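Local coordinates for RNA-dependent RNA Polymerase (Bombyx mori cytoplasmic polyhedrosis virus, PDB 6TZ0), which catalyses RNA-templated synthesis of RNA, transcribing the viral double-stranded genome into plus strands by a fully conservative mechanism and making minus strands during genome replication, at the interface of chains A and B. Residues are numbered along the deposited sequence; one frame, centred on the assembly and turned at random. Chains: chain A, RNA-dependent RNA Polymerase; chain B, Viral structural protein 4.

Contact 1: the interface of chains A and B. Residues chain A 91-93, 121, 627; chain B 345-346, 477.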
ATOM      1  N   ASP A  91       6.303 -30.281  15.141  1.00 44.44           N
ATOM      2  CA  ASP A  91       7.232 -29.390  15.817  1.00 44.44           C
ATOM      3  C   ASP A  91       6.498 -28.312  16.606  1.00 44.44           C
ATOM      4  O   ASP A  91       7.100 -27.696  17.491  1.00 44.44           O
ATOM      5  CB  ASP A  91       8.158 -28.759  14.775  1.00 44.44           C
ATOM      6  CG  ASP A  91       9.456 -28.246  15.361  1.00 44.44           C
ATOM      7  OD1 ASP A  91       9.687 -28.406  16.578  1.00 44.44           O
ATOM      8  OD2 ASP A  91      10.265 -27.690  14.593  1.00 44.44           O
ATOM      9  N   GLU A  92       5.213 -28.090  16.298  1.00 44.43           N
ATOM     10  CA  GLU A  92       4.381 -27.014  16.852  1.00 44.43           C
ATOM     11  C   GLU A  92       5.008 -25.641  16.637  1.00 44.43           C
ATOM     12  O   GLU A  92       4.887 -24.751  17.480  1.00 44.43           O
ATOM     13  CB  GLU A  92       4.059 -27.245  18.331  1.00 44.43           C
ATOM     14  CG  GLU A  92       3.131 -28.419  18.557  1.00 44.43           C
ATOM     15  CD  GLU A  92       2.855 -28.671  20.015  1.00 44.43           C
ATOM     16  OE1 GLU A  92       3.506 -28.027  20.863  1.00 44.43           O
ATOM     17  OE2 GLU A  92       1.980 -29.510  20.315  1.00 44.43           O
ATOM     18  N   SER A  93       5.683 -25.474  15.500  1.00 41.55           N
ATOM     19  CA  SER A  93       6.274 -24.195  15.144  1.00 41.55           C
ATOM     20  C   SER A  93       5.271 -23.283  14.463  1.00 41.55           C
ATOM     21  O   SER A  93       5.429 -22.059  14.499  1.00 41.55           O
ATOM     22  CB  SER A  93       7.486 -24.420  14.243  1.00 41.55           C
ATOM     23  OG  SER A  93       7.116 -25.072  13.045  1.00 41.55           O
ATOM     24  N   LYS A 121       2.600 -23.690  24.964  1.00 47.38           N
ATOM     25  CA  LYS A 121       2.103 -23.484  23.607  1.00 47.38           C
ATOM     26  C   LYS A 121       0.584 -23.596  23.543  1.00 47.38           C
ATOM     27  O   LYS A 121      -0.077 -22.803  22.860  1.00 47.38           O
ATOM     28  CB  LYS A 121       2.756 -24.502  22.672  1.00 47.38           C
ATOM     29  CG  LYS A 121       2.482 -24.297  21.197  1.00 47.38           C
ATOM     30  CD  LYS A 121       3.087 -22.997  20.697  1.00 47.38           C
ATOM     31  CE  LYS A 121       4.599 -23.006  20.839  1.00 47.38           C
ATOM     32  NZ  LYS A 121       5.246 -24.041  19.994  1.00 47.38           N
ATOM     33  N   PHE A 627       3.341 -18.400  18.383  1.00 40.20           N
ATOM     34  CA  PHE A 627       4.509 -19.102  17.876  1.00 40.20           C
ATOM     35  C   PHE A 627       5.786 -18.279  17.936  1.00 40.20           C
ATOM     36  O   PHE A 627       6.853 -18.793  17.591  1.00 40.20           O
ATOM     37  CB  PHE A 627       4.258 -19.542  16.434  1.00 40.20           C
ATOM     38  CG  PHE A 627       3.065 -20.420  16.279  1.00 40.20           C
ATOM     39  CD1 PHE A 627       3.098 -21.736  16.697  1.00 40.20           C
ATOM     40  CD2 PHE A 627       1.907 -19.933  15.694  1.00 40.20           C
ATOM     41  CE1 PHE A 627       1.991 -22.547  16.554  1.00 40.20           C
ATOM     42  CE2 PHE A 627       0.800 -20.738  15.544  1.00 40.20           C
ATOM     43  CZ  PHE A 627       0.845 -22.047  15.972  1.00 40.20           C
TER
ATOM     44  N   ILE B 345      11.700 -20.368  16.508  1.00 35.21           N
ATOM     45  CA  ILE B 345      11.654 -21.807  16.749  1.00 35.21           C
ATOM     46  C   ILE B 345      12.577 -22.549  15.791  1.00 35.21           C
ATOM     47  O   ILE B 345      13.396 -23.366  16.219  1.00 35.21           O
ATOM     48  CB  ILE B 345      10.207 -22.327  16.675  1.00 35.21           C
ATOM     49  CG1 ILE B 345       9.391 -21.749  17.828  1.00 35.21           C
ATOM     50  CG2 ILE B 345      10.178 -23.841  16.729  1.00 35.21           C
ATOM     51  CD1 ILE B 345       7.923 -22.032  17.755  1.00 35.21           C
ATOM     52  N   ASN B 346      12.481 -22.275  14.492  1.00 35.73           N
ATOM     53  CA  ASN B 346      13.336 -22.916  13.498  1.00 35.73           C
ATOM     54  C   ASN B 346      14.051 -21.865  12.664  1.00 35.73           C
ATOM     55  O   ASN B 346      13.424 -20.914  12.191  1.00 35.73           O
ATOM     56  CB  ASN B 346      12.534 -23.832  12.573  1.00 35.73           C
ATOM     57  CG  ASN B 346      11.859 -24.954  13.310  1.00 35.73           C
ATOM     58  OD1 ASN B 346      10.639 -25.075  13.286  1.00 35.73           O
ATOM     59  ND2 ASN B 346      12.648 -25.779  13.982  1.00 35.73           N
ATOM     60  N   THR B 477       9.594 -29.528   9.997  1.00 38.43           N
ATOM     61  CA  THR B 477       8.749 -29.500  11.181  1.00 38.43           C
ATOM     62  C   THR B 477       8.634 -30.868  11.839  1.00 38.43           C
ATOM     63  O   THR B 477       7.605 -31.182  12.441  1.00 38.43           O
ATOM     64  CB  THR B 477       7.362 -28.957  10.843  1.00 38.43           C
ATOM     65  OG1 THR B 477       6.735 -29.801   9.872  1.00 38.43           O
ATOM     66  CG2 THR B 477       7.459 -27.550  10.295  1.00 38.43           C
TER
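A:Asp91 and B:Asn346 form a polar link of this mostly loop-to-loop patch, which includes the start of helix 121-134 at A:Lys121 and probably helps seat Viral structural protein 4 on the polymerase. Their side chains arrive from opposite directions, carboxylate and amide planes 45° apart. As modelled, B:Asn346 ND2 donates a hydrogen bond of 3.1 Å to the carboxylate oxygen A:Asp91 OD2, which lies almost in the amide plane and is met nearly along its C-O axis. The amide oxygen B:Asn346 OD1 is placed 2.9 Å from the same A:Asp91 OD2; both are acceptors, and this clash leaves the amide pose, and with it the bond, doubtful. Also at A:Asp91, the backbone N makes a weak hydrogen bond to the carbonyl oxygen of B:Thr477, just past helix 468-476. The A:Asp91 side chain swings away from this N, with CG anti to it (chi1 -158°), and is thereby directed to B:Asn346.

B:Ile345, which precedes the strand leading to the P-loop of chain B, supplies the nonpolar side. B:Ile345 CG2 packs on A:Ser93 CB at 3.7 Å. On the other, extended branch, the methyl B:Ile345 CD1 meets polar atoms: the backbone oxygen A:Phe627 O at 3.4 Å and, tip to tip, A:Lys121 NZ at 4.0 Å. Within chain A, a hydrogen bond of 2.6 Å runs from A:Lys121 NZ to A:Glu92 O, tilted 27° from the carbonyl plane.

Contact 2: the interface of chains A and B. Residues chain A 583-585; chain B 158, 160, 165, 176, 183.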
ATOM      1  N   TYR A 583      27.038   7.934  -6.653  1.00 22.79           N
ATOM      2  CA  TYR A 583      27.519   9.000  -7.511  1.00 22.79           C
ATOM      3  C   TYR A 583      28.145   8.365  -8.739  1.00 22.79           C
ATOM      4  O   TYR A 583      28.636   7.236  -8.682  1.00 22.79           O
ATOM      5  CB  TYR A 583      28.495   9.928  -6.765  1.00 22.79           C
ATOM      6  CG  TYR A 583      29.621   9.224  -6.038  1.00 22.79           C
ATOM      7  CD1 TYR A 583      29.463   8.812  -4.723  1.00 22.79           C
ATOM      8  CD2 TYR A 583      30.842   8.983  -6.656  1.00 22.79           C
ATOM      9  CE1 TYR A 583      30.469   8.167  -4.049  1.00 22.79           C
ATOM     10  CE2 TYR A 583      31.862   8.336  -5.982  1.00 22.79           C
ATOM     11  CZ  TYR A 583      31.667   7.936  -4.678  1.00 22.79           C
ATOM     12  OH  TYR A 583      32.662   7.295  -3.988  1.00 22.79           O
ATOM     13  N   ALA A 584      28.097   9.088  -9.853  1.00 23.19           N
ATOM     14  CA  ALA A 584      28.538   8.549 -11.133  1.00 23.19           C
ATOM     15  C   ALA A 584      30.054   8.430 -11.167  1.00 23.19           C
ATOM     16  O   ALA A 584      30.766   9.352 -10.766  1.00 23.19           O
ATOM     17  CB  ALA A 584      28.050   9.437 -12.269  1.00 23.19           C
ATOM     18  N   LYS A 585      30.548   7.291 -11.650  1.00 23.19           N
ATOM     19  CA  LYS A 585      31.976   7.019 -11.639  1.00 23.19           C
ATOM     20  C   LYS A 585      32.293   5.901 -12.616  1.00 23.19           C
ATOM     21  O   LYS A 585      31.409   5.168 -13.057  1.00 23.19           O
ATOM     22  CB  LYS A 585      32.467   6.641 -10.241  1.00 23.19           C
ATOM     23  CG  LYS A 585      31.930   5.345  -9.682  1.00 23.19           C
ATOM     24  CD  LYS A 585      32.557   5.108  -8.326  1.00 23.19           C
ATOM     25  CE  LYS A 585      32.191   3.763  -7.748  1.00 23.19           C
ATOM     26  NZ  LYS A 585      30.776   3.683  -7.347  1.00 23.19           N
TER
ATOM     27  N   ILE B 158      38.858  10.368  -3.150  1.00 26.88           N
ATOM     28  CA  ILE B 158      38.256   9.121  -2.694  1.00 26.88           C
ATOM     29  C   ILE B 158      38.956   7.965  -3.397  1.00 26.88           C
ATOM     30  O   ILE B 158      39.235   8.043  -4.597  1.00 26.88           O
ATOM     31  CB  ILE B 158      36.743   9.087  -2.998  1.00 26.88           C
ATOM     32  CG1 ILE B 158      36.037  10.312  -2.446  1.00 26.88           C
ATOM     33  CG2 ILE B 158      36.077   7.911  -2.338  1.00 26.88           C
ATOM     34  CD1 ILE B 158      34.635  10.445  -2.945  1.00 26.88           C
ATOM     35  N   ASP B 160      38.590   4.042  -4.778  1.00 32.31           N
ATOM     36  CA  ASP B 160      37.477   3.285  -5.337  1.00 32.31           C
ATOM     37  C   ASP B 160      37.369   1.891  -4.713  1.00 32.31           C
ATOM     38  O   ASP B 160      36.963   0.930  -5.373  1.00 32.31           O
ATOM     39  CB  ASP B 160      37.611   3.201  -6.858  1.00 32.31           C
ATOM     40  CG  ASP B 160      36.292   2.930  -7.556  1.00 32.31           C
ATOM     41  OD1 ASP B 160      35.259   2.838  -6.866  1.00 32.31           O
ATOM     42  OD2 ASP B 160      36.294   2.797  -8.795  1.00 32.31           O
ATOM     43  N   GLN B 165      35.458   3.206   1.392  1.00 27.41           N
ATOM     44  CA  GLN B 165      34.225   3.986   1.362  1.00 27.41           C
ATOM     45  C   GLN B 165      33.370   3.756   2.595  1.00 27.41           C
ATOM     46  O   GLN B 165      32.560   4.616   2.949  1.00 27.41           O
ATOM     47  CB  GLN B 165      33.417   3.661   0.112  1.00 27.41           C
ATOM     48  CG  GLN B 165      33.987   4.219  -1.164  1.00 27.41           C
ATOM     49  CD  GLN B 165      33.223   3.758  -2.383  1.00 27.41           C
ATOM     50  OE1 GLN B 165      32.270   2.990  -2.277  1.00 27.41           O
ATOM     51  NE2 GLN B 165      33.652   4.208  -3.553  1.00 27.41           N
ATOM     52  N   ILE B 176      30.271  15.199  -0.696  1.00 26.69           N
ATOM     53  CA  ILE B 176      30.458  14.547  -2.000  1.00 26.69           C
ATOM     54  C   ILE B 176      29.372  14.952  -2.992  1.00 26.69           C
ATOM     55  O   ILE B 176      29.648  15.147  -4.182  1.00 26.69           O
ATOM     56  CB  ILE B 176      30.528  13.010  -1.829  1.00 26.69           C
ATOM     57  CG1 ILE B 176      31.801  12.592  -1.109  1.00 26.69           C
ATOM     58  CG2 ILE B 176      30.510  12.269  -3.151  1.00 26.69           C
ATOM     59  CD1 ILE B 176      31.778  11.154  -0.656  1.00 26.69           C
ATOM     60  N   ILE B 183      38.407  10.501  -8.084  1.00 27.96           N
ATOM     61  CA  ILE B 183      38.258   9.091  -7.751  1.00 27.96           C
ATOM     62  C   ILE B 183      39.462   8.328  -8.278  1.00 27.96           C
ATOM     63  O   ILE B 183      39.777   8.398  -9.470  1.00 27.96           O
ATOM     64  CB  ILE B 183      36.947   8.539  -8.329  1.00 27.96           C
ATOM     65  CG1 ILE B 183      35.779   9.344  -7.765  1.00 27.96           C
ATOM     66  CG2 ILE B 183      36.792   7.076  -7.988  1.00 27.96           C
ATOM     67  CD1 ILE B 183      34.507   9.150  -8.495  1.00 27.96           C
TER
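The loop at A:Tyr583 and A:Ala584 and the first residue of strand 585-591 meet the short strands 157-159 and 182-184 of chain B, the end of helix 170-176, helix 162-166 and the loop at B:Asp160; the patch probably helps hold Viral structural protein 4 against the polymerase. A:Tyr583 lies against this surface. B:Ile176 comes obliquely over one face of the A:Tyr583 ring, and its CG2 branch sits 3.9 Å above the plane, displaced toward the rim near A:Tyr583 CD1. B:Ile183 slides past the tyrosine in the opposite direction and brings its terminal methyl CD1 to 3.7 Å from A:Tyr583 CE2. The same methyl also packs on A:Lys585 CB, so one isoleucine tip serves both side chains.

At the far end of the ring, the phenol OH faces B:Ile158 and B:Gln165, which approach from the opposite direction. B:Ile158 offers CG2 at 3.8 Å from A:Tyr583 OH. The extended B:Gln165 chain places NE2 3.3 Å from A:Tyr583 OH, with ring and amide planes 59° apart; this is a close polar approach rather than an established bond.

Opposite charges lie near one another at A:Lys585 and B:Asp160 without direct contact, and may attract weakly. The A:Lys585 chain runs extended through CE and bends at its last torsion (chi4 -70°), leaving NZ 4.6 Å from B:Asp160 OD1. The methylene just before the amine comes nearer, A:Lys585 CE lying 3.3 Å from B:Asp160 OD1.

Contact 1 and contact 2 share no residue, and the centres of their C-alpha atoms lie about 47 Å apart, so the two proteins touch at well-separated places. On chain A, contact 1 joins a loop of the N-terminal region to A:Phe627, which, like A:Tyr583 of contact 2, belongs to the catalytic polymerase region. On chain B, contact 1 lies next to the strand running into the GTP-binding P-loop, whereas contact 2 uses elements much earlier in the sequence. Such spacing may help limit rocking of the partner against the polymerase; whether nucleotide binding is sensed across it, the structure alone does not show.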